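Local coordinates for protein cadherin-related family member 2 (Homo sapiens, PDB 5CZR) that joins neighbouring microvilli through calcium-dependent heterophilic adhesion with CDHR5, and so controls how microvilli pack at the apical membrane of epithelial cells, at residues P5-N10 with L29-Q34; V76-S81 with R89-I94; T108-S113 with L204-S209. One frame throughout, in Å; residues are numbered along the deposited sequence.

Contact 1 (P5-N10 with L29-Q34). With CA (calcium ion), chain E.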
loop_
_atom_site.group_PDB
_atom_site.type_symbol
_atom_site.label_atom_id
_atom_site.label_comp_id
_atom_site.label_asym_id
_atom_site.label_seq_id
_atom_site.Cartn_x
_atom_site.Cartn_y
_atom_site.Cartn_z
ATOM N N PRO A 5 -21.628 -34.712 -7.379
ATOM C CA PRO A 5 -20.311 -34.164 -7.709
ATOM C C PRO A 5 -19.613 -33.634 -6.462
ATOM O O PRO A 5 -20.262 -33.358 -5.442
ATOM C CB PRO A 5 -20.631 -33.024 -8.668
ATOM C CG PRO A 5 -22.023 -32.615 -8.286
ATOM C CD PRO A 5 -22.719 -33.878 -7.903
ATOM N N LYS A 6 -18.308 -33.470 -6.580
ATOM C CA LYS A 6 -17.435 -33.138 -5.464
ATOM C C LYS A 6 -16.358 -32.192 -5.974
ATOM O O LYS A 6 -15.719 -32.449 -6.989
ATOM C CB LYS A 6 -16.802 -34.414 -4.907
ATOM C CG LYS A 6 -16.005 -34.235 -3.615
ATOM C CD LYS A 6 -16.230 -35.392 -2.619
ATOM C CE LYS A 6 -15.762 -36.751 -3.140
ATOM N NZ LYS A 6 -14.276 -36.905 -3.017
ATOM N N PHE A 7 -16.257 -31.036 -5.340
ATOM C CA PHE A 7 -15.190 -30.079 -5.623
ATOM C C PHE A 7 -13.837 -30.706 -5.311
ATOM O O PHE A 7 -13.690 -31.459 -4.345
ATOM C CB PHE A 7 -15.365 -28.829 -4.751
ATOM C CG PHE A 7 -16.386 -27.843 -5.293
ATOM C CD1 PHE A 7 -16.147 -27.172 -6.469
ATOM C CD2 PHE A 7 -17.533 -27.547 -4.588
ATOM C CE1 PHE A 7 -17.054 -26.246 -6.947
ATOM C CE2 PHE A 7 -18.439 -26.613 -5.044
ATOM C CZ PHE A 7 -18.198 -25.951 -6.217
ATOM N N LEU A 8 -12.857 -30.395 -6.128
ATOM C CA LEU A 8 -11.491 -30.806 -5.827
ATOM C C LEU A 8 -11.041 -30.212 -4.507
ATOM O O LEU A 8 -11.505 -29.158 -4.097
ATOM C CB LEU A 8 -10.521 -30.390 -6.958
ATOM C CG LEU A 8 -10.835 -30.951 -8.370
ATOM C CD1 LEU A 8 -9.660 -30.746 -9.334
ATOM C CD2 LEU A 8 -11.241 -32.422 -8.312
ATOM N N ALA A 9 -10.107 -30.904 -3.869
ATOM C CA ALA A 9 -9.560 -30.516 -2.584
ATOM C C ALA A 9 -9.116 -29.053 -2.481
ATOM O O ALA A 9 -9.282 -28.425 -1.428
ATOM C CB ALA A 9 -8.403 -31.459 -2.201
ATOM N N ASN A 10 -8.531 -28.508 -3.540
ATOM C CA ASN A 10 -7.997 -27.138 -3.483
ATOM C C ASN A 10 -9.068 -26.033 -3.661
ATOM O O ASN A 10 -8.742 -24.858 -3.685
ATOM C CB ASN A 10 -6.847 -26.949 -4.485
ATOM C CG ASN A 10 -7.307 -27.145 -5.928
ATOM O OD1 ASN A 10 -8.159 -27.997 -6.207
ATOM N ND2 ASN A 10 -6.811 -26.334 -6.821
ATOM N N LEU A 29 -13.330 -22.712 -11.009
ATOM C CA LEU A 29 -14.002 -23.681 -10.154
ATOM C C LEU A 29 -13.946 -25.041 -10.831
ATOM O O LEU A 29 -14.264 -25.157 -12.013
ATOM C CB LEU A 29 -15.455 -23.284 -9.898
ATOM C CG LEU A 29 -15.679 -22.087 -8.977
ATOM C CD1 LEU A 29 -17.117 -21.605 -9.064
ATOM C CD2 LEU A 29 -15.322 -22.462 -7.544
ATOM N N VAL A 30 -13.503 -26.054 -10.085
ATOM C CA VAL A 30 -13.294 -27.383 -10.636
ATOM C C VAL A 30 -13.832 -28.432 -9.663
ATOM O O VAL A 30 -13.582 -28.393 -8.466
ATOM C CB VAL A 30 -11.796 -27.702 -10.937
ATOM C CG1 VAL A 30 -11.699 -28.856 -11.927
ATOM C CG2 VAL A 30 -11.025 -26.526 -11.496
ATOM N N ALA A 31 -14.587 -29.357 -10.219
ATOM C CA ALA A 31 -15.158 -30.456 -9.480
ATOM C C ALA A 31 -15.111 -31.672 -10.396
ATOM O O ALA A 31 -14.795 -31.547 -11.570
ATOM C CB ALA A 31 -16.589 -30.135 -9.097
ATOM N N GLU A 32 -15.415 -32.841 -9.841
ATOM C CA GLU A 32 -15.462 -34.099 -10.588
ATOM C C GLU A 32 -16.722 -34.839 -10.211
ATOM O O GLU A 32 -17.337 -34.599 -9.147
ATOM C CB GLU A 32 -14.247 -34.960 -10.280
ATOM C CG GLU A 32 -14.222 -35.512 -8.850
ATOM C CD GLU A 32 -12.854 -36.058 -8.409
ATOM O OE1 GLU A 32 -11.797 -35.617 -8.953
ATOM O OE2 GLU A 32 -12.828 -36.915 -7.484
ATOM N N ASP A 33 -17.127 -35.735 -11.101
ATOM C CA ASP A 33 -18.371 -36.472 -10.910
ATOM C C ASP A 33 -18.167 -37.901 -11.367
ATOM O O ASP A 33 -17.849 -38.141 -12.537
ATOM C CB ASP A 33 -19.508 -35.815 -11.703
ATOM C CG ASP A 33 -20.889 -36.416 -11.370
ATOM O OD1 ASP A 33 -21.209 -37.522 -11.870
ATOM O OD2 ASP A 33 -21.670 -35.755 -10.655
ATOM N N GLN A 34 -18.370 -38.839 -10.447
ATOM C CA GLN A 34 -18.150 -40.283 -10.696
ATOM C C GLN A 34 -19.012 -40.848 -11.849
ATOM O O GLN A 34 -18.628 -41.826 -12.456
ATOM C CB GLN A 34 -18.439 -41.097 -9.419
ATOM C CG GLN A 34 -17.492 -42.312 -9.193
ATOM C CD GLN A 34 -16.161 -41.937 -8.542
ATOM O OE1 GLN A 34 -15.912 -40.779 -8.171
ATOM N NE2 GLN A 34 -15.296 -42.939 -8.394
HETATM CA CA CA E . -23.553 -37.460 -10.801
#
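Asp33 grips the calcium ion with both carboxylate oxygens, OD1 at 2.6 Å and OD2 at 2.5 Å from the metal. Its CG stands anti to the backbone N (chi1 -171°), and its carboxylate runs alongside the ring of Pro5, whose CD lies 3.5 Å from OD2 of Asp33. Asn2, Val3, Asp35, Asp37 and Asp82 complete the metal site. The antiparallel pairing just before it in the chain is likely to help fix the position of Asp33. Lys6 and Glu32 form a hydrogen-bonded pair: Lys6 N lies nearly along the C=O axis of Glu32, and Glu32 N returns to Lys6 O at 2.9 Å in the carbonyl plane. A third bond, Leu8 N to Val30 O, is longer at 3.2 Å, and its donor sits above the carbonyl plane. The same Val30 O meets the edge of the Phe7 ring, 3.5 Å from CD1 of Phe7. Beyond the paired residues, the two branches of Leu8 divide the work. CD1 crosses Val30 obliquely, 3.8 Å from CG1 of Val30, while CD2 abuts the extended chain of Glu32 at about a right angle, 3.3 Å from OE1 of Glu32. An alanine in place of Leu8 would remove both branches and would probably loosen the packing against Val30 and the carboxylate of Glu32. This is the start of the first extracellular cadherin repeat, the one required for binding CDHR5. The short strand 6-7 borders the sheet next to strand 25-32; Phe7 packs inward on Ile78 and Val80 of strand 73-81 and reaches Arg89, while Pro5 rests on Val87 of strand 86-96.

Contact 2 (V76-S81 with R89-I94)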
loop_
_atom_site.group_PDB
_atom_site.type_symbol
_atom_site.label_atom_id
_atom_site.label_comp_id
_atom_site.label_asym_id
_atom_site.label_seq_id
_atom_site.Cartn_x
_atom_site.Cartn_y
_atom_site.Cartn_z
ATOM N N VAL A 76 -17.190 -16.906 0.314
ATOM C CA VAL A 76 -18.275 -17.014 -0.622
ATOM C C VAL A 76 -18.785 -18.435 -0.632
ATOM O O VAL A 76 -18.093 -19.354 -0.216
ATOM C CB VAL A 76 -17.839 -16.611 -2.058
ATOM C CG1 VAL A 76 -17.568 -15.132 -2.118
ATOM C CG2 VAL A 76 -16.619 -17.406 -2.511
ATOM N N THR A 77 -20.019 -18.601 -1.076
ATOM C CA THR A 77 -20.576 -19.925 -1.277
ATOM C C THR A 77 -20.384 -20.304 -2.729
ATOM O O THR A 77 -20.765 -19.558 -3.639
ATOM C CB THR A 77 -22.062 -19.981 -0.879
ATOM O OG1 THR A 77 -22.162 -19.661 0.502
ATOM C CG2 THR A 77 -22.620 -21.390 -1.068
ATOM N N ILE A 78 -19.747 -21.447 -2.934
ATOM C CA ILE A 78 -19.578 -21.964 -4.246
ATOM C C ILE A 78 -20.487 -23.160 -4.448
ATOM O O ILE A 78 -20.750 -23.913 -3.539
ATOM C CB ILE A 78 -18.120 -22.292 -4.570
ATOM C CG1 ILE A 78 -17.515 -23.268 -3.549
ATOM C CG2 ILE A 78 -17.305 -21.008 -4.623
ATOM C CD1 ILE A 78 -16.175 -23.844 -3.997
ATOM N N SER A 79 -20.896 -23.358 -5.695
ATOM C CA SER A 79 -21.865 -24.386 -6.032
ATOM C C SER A 79 -21.443 -25.167 -7.298
ATOM O O SER A 79 -20.995 -24.572 -8.278
ATOM C CB SER A 79 -23.201 -23.710 -6.310
ATOM O OG SER A 79 -24.183 -24.653 -6.649
ATOM N N VAL A 80 -21.584 -26.483 -7.240
ATOM C CA VAL A 80 -21.527 -27.311 -8.415
ATOM C C VAL A 80 -22.761 -28.223 -8.455
ATOM O O VAL A 80 -23.172 -28.772 -7.448
ATOM C CB VAL A 80 -20.232 -28.140 -8.476
ATOM C CG1 VAL A 80 -20.080 -29.036 -7.241
ATOM C CG2 VAL A 80 -20.189 -28.972 -9.750
ATOM N N SER A 81 -23.331 -28.364 -9.639
ATOM C CA SER A 81 -24.555 -29.113 -9.825
ATOM C C SER A 81 -24.373 -30.109 -10.954
ATOM O O SER A 81 -23.898 -29.729 -12.035
ATOM C CB SER A 81 -25.686 -28.172 -10.170
ATOM O OG SER A 81 -25.950 -27.317 -9.087
ATOM N N ARG A 89 -20.584 -25.332 -1.011
ATOM C CA ARG A 89 -19.564 -25.295 0.027
ATOM C C ARG A 89 -19.166 -23.852 0.214
ATOM O O ARG A 89 -19.454 -23.003 -0.622
ATOM C CB ARG A 89 -18.274 -25.966 -0.406
ATOM C CG ARG A 89 -18.185 -27.476 -0.492
ATOM C CD ARG A 89 -18.761 -28.226 0.707
ATOM N NE ARG A 89 -18.965 -29.651 0.389
ATOM C CZ ARG A 89 -20.151 -30.279 0.312
ATOM N NH1 ARG A 89 -21.310 -29.640 0.523
ATOM N NH2 ARG A 89 -20.182 -31.573 -0.008
ATOM N N GLU A 90 -18.390 -23.614 1.255
ATOM C CA GLU A 90 -17.806 -22.334 1.480
ATOM C C GLU A 90 -16.368 -22.310 0.972
ATOM O O GLU A 90 -15.647 -23.296 1.053
ATOM C CB GLU A 90 -18.025 -22.029 2.938
ATOM C CG GLU A 90 -17.362 -20.816 3.511
ATOM C CD GLU A 90 -17.729 -20.639 4.981
ATOM O OE1 GLU A 90 -18.938 -20.729 5.312
ATOM O OE2 GLU A 90 -16.803 -20.468 5.811
ATOM N N MET A 91 -16.014 -21.211 0.305
ATOM C CA MET A 91 -14.642 -20.941 -0.104
ATOM C C MET A 91 -14.125 -19.667 0.572
ATOM O O MET A 91 -14.795 -18.629 0.572
ATOM C CB MET A 91 -14.566 -20.779 -1.626
ATOM C CG MET A 91 -13.158 -20.615 -2.176
ATOM S SD MET A 91 -13.073 -20.235 -3.943
ATOM C CE MET A 91 -12.460 -21.805 -4.528
ATOM N N LEU A 92 -12.896 -19.731 1.076
ATOM C CA LEU A 92 -12.225 -18.545 1.635
ATOM C C LEU A 92 -11.432 -17.815 0.542
ATOM O O LEU A 92 -10.587 -18.413 -0.124
ATOM C CB LEU A 92 -11.269 -18.939 2.761
ATOM C CG LEU A 92 -10.500 -17.790 3.437
ATOM C CD1 LEU A 92 -11.438 -16.827 4.167
ATOM C CD2 LEU A 92 -9.447 -18.334 4.414
ATOM N N VAL A 93 -11.744 -16.546 0.326
ATOM C CA VAL A 93 -10.961 -15.730 -0.603
ATOM C C VAL A 93 -9.898 -14.975 0.205
ATOM O O VAL A 93 -10.237 -14.276 1.150
ATOM C CB VAL A 93 -11.826 -14.745 -1.376
ATOM C CG1 VAL A 93 -10.960 -13.926 -2.321
ATOM C CG2 VAL A 93 -12.885 -15.487 -2.179
ATOM N N ILE A 94 -8.632 -15.188 -0.139
ATOM C CA ILE A 94 -7.501 -14.525 0.558
ATOM C C ILE A 94 -6.925 -13.505 -0.389
ATOM O O ILE A 94 -6.433 -13.865 -1.471
ATOM C CB ILE A 94 -6.417 -15.538 0.928
ATOM C CG1 ILE A 94 -6.976 -16.511 1.943
ATOM C CG2 ILE A 94 -5.160 -14.844 1.485
ATOM C CD1 ILE A 94 -6.222 -17.808 2.035
#
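Strands 76-81 and 89-94 run antiparallel with a marked twist, their N-to-C directions 129° apart and their axes 4.6 Å from each other at closest approach. Four backbone hydrogen bonds fasten them in two pairs. Val76 and Met91 exchange both N-H groups, the bond from Met91 N to Val76 O being short (2.8 Å) and nearly straight at 175°. Ile78 and Arg89 do the same, with Ile78 N 2.8 Å from Arg89 O and lying almost along the C=O axis. Between them Thr77 and Glu90 make the non-hydrogen-bonded pair, where the chains close in and the CA of Thr77 comes within 3.3 Å of Arg89 O. The side chains sort onto two faces. Val76, Ile78 and Met91 share one: Val76 and Met91 lie side by side, CG2 of Val76 being 4.0 Å from CB of Met91. That methyl occupies the crowded position between backbone N and carbonyl carbon, and from there CG2 of Val76 also reaches CG2 of Val93 at 4.2 Å. Ile78 crosses Met91 obliquely and lays its CG2 4.1 Å from CB of Met91, so the root of the methionine is flanked by two branched chains. The CG of Met91, anti to the backbone N (chi1 -175°), carries the chain onward, and the side chain packs on Phe27 of strand 25-32. Arg89 starts on this face too, but its guanidinium end turns off from the strand pair. On the other face, CG2 of Thr77 touches Arg89 O and Glu90 makes a long, weak ion pair with Lys75. Val76, Ile78 and Met91 turn toward the facing sheet while Thr77 and Glu90 turn the other way; this is the F-G hairpin of the Greek-key beta sandwich of the cadherin repeat.

Contact 3 (T108-S113 with L204-S209); sequences TAFSTS and LPVFLS
Ser209 O is held by one hydrogen bond and one weaker CA-H...O contact. Thr112 N donates to it at 3.0 Å, lying almost exactly along the C=O axis with a C=O...donor angle of 175°, and the CA of Ser111 makes the CA-H...O contact at 3.2 Å. Phe110 O is gripped in the same manner from the other strand: Ser209 N sits 3.0 Å away, somewhat above the carbonyl plane, and the CA of Leu208 adds a CA-H...O contact at 3.4 Å. Ser209 thus gives its N-H and takes one in return from residues on either side of Ser111, the signature of a parallel pair, and the strand axes diverge by 19°. CB of Ser111 lies 4.0 Å from CB of Ser209, both on the same face. Phe110 works differently. Its CB presses on Phe207 O at 3.1 Å, a tight approach, and with CG anti to the carbonyl carbon (chi1 -62°) the ring swings across Val206, whose CB stands over one face, offset toward the rim. From strand 206-209, Leu208 turns CD1 back to 3.6 Å from Phe110 O, while Leu208 and Thr112 both pack on Phe125 of strand 123-130. The chemistry is mainly that of main-chain amides, so the alignment of this edge strand of the second cadherin repeat rests chiefly on backbone bonds, with the Phe110 ring adding an apolar clasp at the surface.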
loop_
_atom_site.group_PDB
_atom_site.type_symbol
_atom_site.label_atom_id
_atom_site.label_comp_id
_atom_site.label_asym_id
_atom_site.label_seq_id
_atom_site.Cartn_x
_atom_site.Cartn_y
_atom_site.Cartn_z
ATOM N N THR A 108 0.245 18.816 10.632
ATOM C CA THR A 108 -0.452 19.999 10.084
ATOM C C THR A 108 0.610 21.047 9.751
ATOM O O THR A 108 0.776 21.469 8.590
ATOM C CB THR A 108 -1.450 20.584 11.115
ATOM O OG1 THR A 108 -2.287 19.529 11.551
ATOM C CG2 THR A 108 -2.366 21.732 10.575
ATOM N N ALA A 109 1.367 21.419 10.778
ATOM C CA ALA A 109 2.282 22.565 10.682
ATOM C C ALA A 109 3.683 22.160 10.202
ATOM O O ALA A 109 4.191 21.100 10.604
ATOM C CB ALA A 109 2.374 23.270 12.028
ATOM N N PHE A 110 4.284 23.003 9.350
ATOM C CA PHE A 110 5.653 22.799 8.872
ATOM C C PHE A 110 6.490 24.069 8.900
ATOM O O PHE A 110 7.070 24.491 7.904
ATOM C CB PHE A 110 5.655 22.262 7.465
ATOM C CG PHE A 110 5.008 20.940 7.330
ATOM C CD1 PHE A 110 5.636 19.798 7.809
ATOM C CD2 PHE A 110 3.760 20.828 6.694
ATOM C CE1 PHE A 110 5.042 18.566 7.662
ATOM C CE2 PHE A 110 3.159 19.592 6.538
ATOM C CZ PHE A 110 3.804 18.461 7.017
ATOM N N SER A 111 6.554 24.683 10.063
ATOM C CA SER A 111 7.458 25.779 10.249
ATOM C C SER A 111 8.010 25.795 11.681
ATOM O O SER A 111 7.379 25.315 12.623
ATOM C CB SER A 111 6.811 27.124 9.836
ATOM O OG SER A 111 5.913 27.563 10.814
ATOM N N THR A 112 9.212 26.338 11.801
ATOM C CA THR A 112 9.845 26.491 13.090
ATOM C C THR A 112 10.844 27.630 13.034
ATOM O O THR A 112 11.149 28.178 11.976
ATOM C CB THR A 112 10.553 25.205 13.537
ATOM O OG1 THR A 112 10.889 25.324 14.909
ATOM C CG2 THR A 112 11.815 24.957 12.738
ATOM N N SER A 113 11.324 27.986 14.203
ATOM C CA SER A 113 12.258 29.057 14.352
ATOM C C SER A 113 13.378 28.545 15.242
ATOM O O SER A 113 13.121 27.925 16.263
ATOM C CB SER A 113 11.546 30.249 14.991
ATOM O OG SER A 113 12.380 31.375 14.955
ATOM N N LEU A 204 3.513 13.065 -1.797
ATOM C CA LEU A 204 3.615 14.451 -2.214
ATOM C C LEU A 204 4.766 15.141 -1.450
ATOM O O LEU A 204 5.100 14.756 -0.324
ATOM C CB LEU A 204 2.315 15.172 -1.883
ATOM C CG LEU A 204 1.044 14.692 -2.613
ATOM C CD1 LEU A 204 -0.204 15.014 -1.773
ATOM C CD2 LEU A 204 0.953 15.305 -4.019
ATOM N N PRO A 205 5.417 16.133 -2.074
ATOM C CA PRO A 205 6.450 16.879 -1.363
ATOM C C PRO A 205 5.862 17.743 -0.239
ATOM O O PRO A 205 4.743 18.236 -0.368
ATOM C CB PRO A 205 7.044 17.762 -2.435
ATOM C CG PRO A 205 5.923 17.935 -3.438
ATOM C CD PRO A 205 5.200 16.631 -3.447
ATOM N N VAL A 206 6.613 17.882 0.864
ATOM C CA VAL A 206 6.271 18.819 1.927
ATOM C C VAL A 206 7.429 19.772 2.134
ATOM O O VAL A 206 8.596 19.416 1.905
ATOM C CB VAL A 206 5.862 18.142 3.266
ATOM C CG1 VAL A 206 4.614 17.258 3.060
ATOM C CG2 VAL A 206 6.988 17.321 3.839
ATOM N N PHE A 207 7.087 20.967 2.590
ATOM C CA PHE A 207 8.039 22.052 2.750
ATOM C C PHE A 207 8.104 22.520 4.202
ATOM O O PHE A 207 7.089 22.950 4.771
ATOM C CB PHE A 207 7.653 23.203 1.840
ATOM C CG PHE A 207 7.682 22.821 0.401
ATOM C CD1 PHE A 207 8.876 22.839 -0.304
ATOM C CD2 PHE A 207 6.534 22.336 -0.231
ATOM C CE1 PHE A 207 8.917 22.465 -1.654
ATOM C CE2 PHE A 207 6.565 21.939 -1.575
ATOM C CZ PHE A 207 7.759 22.023 -2.286
ATOM N N LEU A 208 9.301 22.449 4.775
ATOM C CA LEU A 208 9.556 22.951 6.111
ATOM C C LEU A 208 10.238 24.331 6.035
ATOM O O LEU A 208 11.310 24.466 5.446
ATOM C CB LEU A 208 10.419 21.951 6.868
ATOM C CG LEU A 208 11.035 22.383 8.197
ATOM C CD1 LEU A 208 10.008 22.804 9.229
ATOM C CD2 LEU A 208 11.857 21.241 8.748
ATOM N N SER A 209 9.605 25.339 6.624
ATOM C CA SER A 209 10.183 26.672 6.711
ATOM C C SER A 209 10.917 26.877 8.022
ATOM O O SER A 209 10.349 26.692 9.095
ATOM C CB SER A 209 9.099 27.709 6.582
ATOM O OG SER A 209 8.465 27.531 5.326
#

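How the contacts relate
From the N terminus, contact 1 comes first, closing a loop of 18 residues as 29-34 returns against 5-10. Contact 2 then closes the short turn of a hairpin within the same repeat, and contact 3 closes a loop of 90 residues, tying edge strand 111-115 to strand 206-213 in the second repeat. The three follow in series, with none nested or crossed. Contacts 1 and 2 belong to facing sheets of one sandwich and touch directly through the Phe7 ring and Leu29, their centres 12 Å apart. Contact 3 lies at the opposite side of the chain's centre, about 29 Å from contact 2 between nearest atoms, with the calcium-binding linker between the repeats.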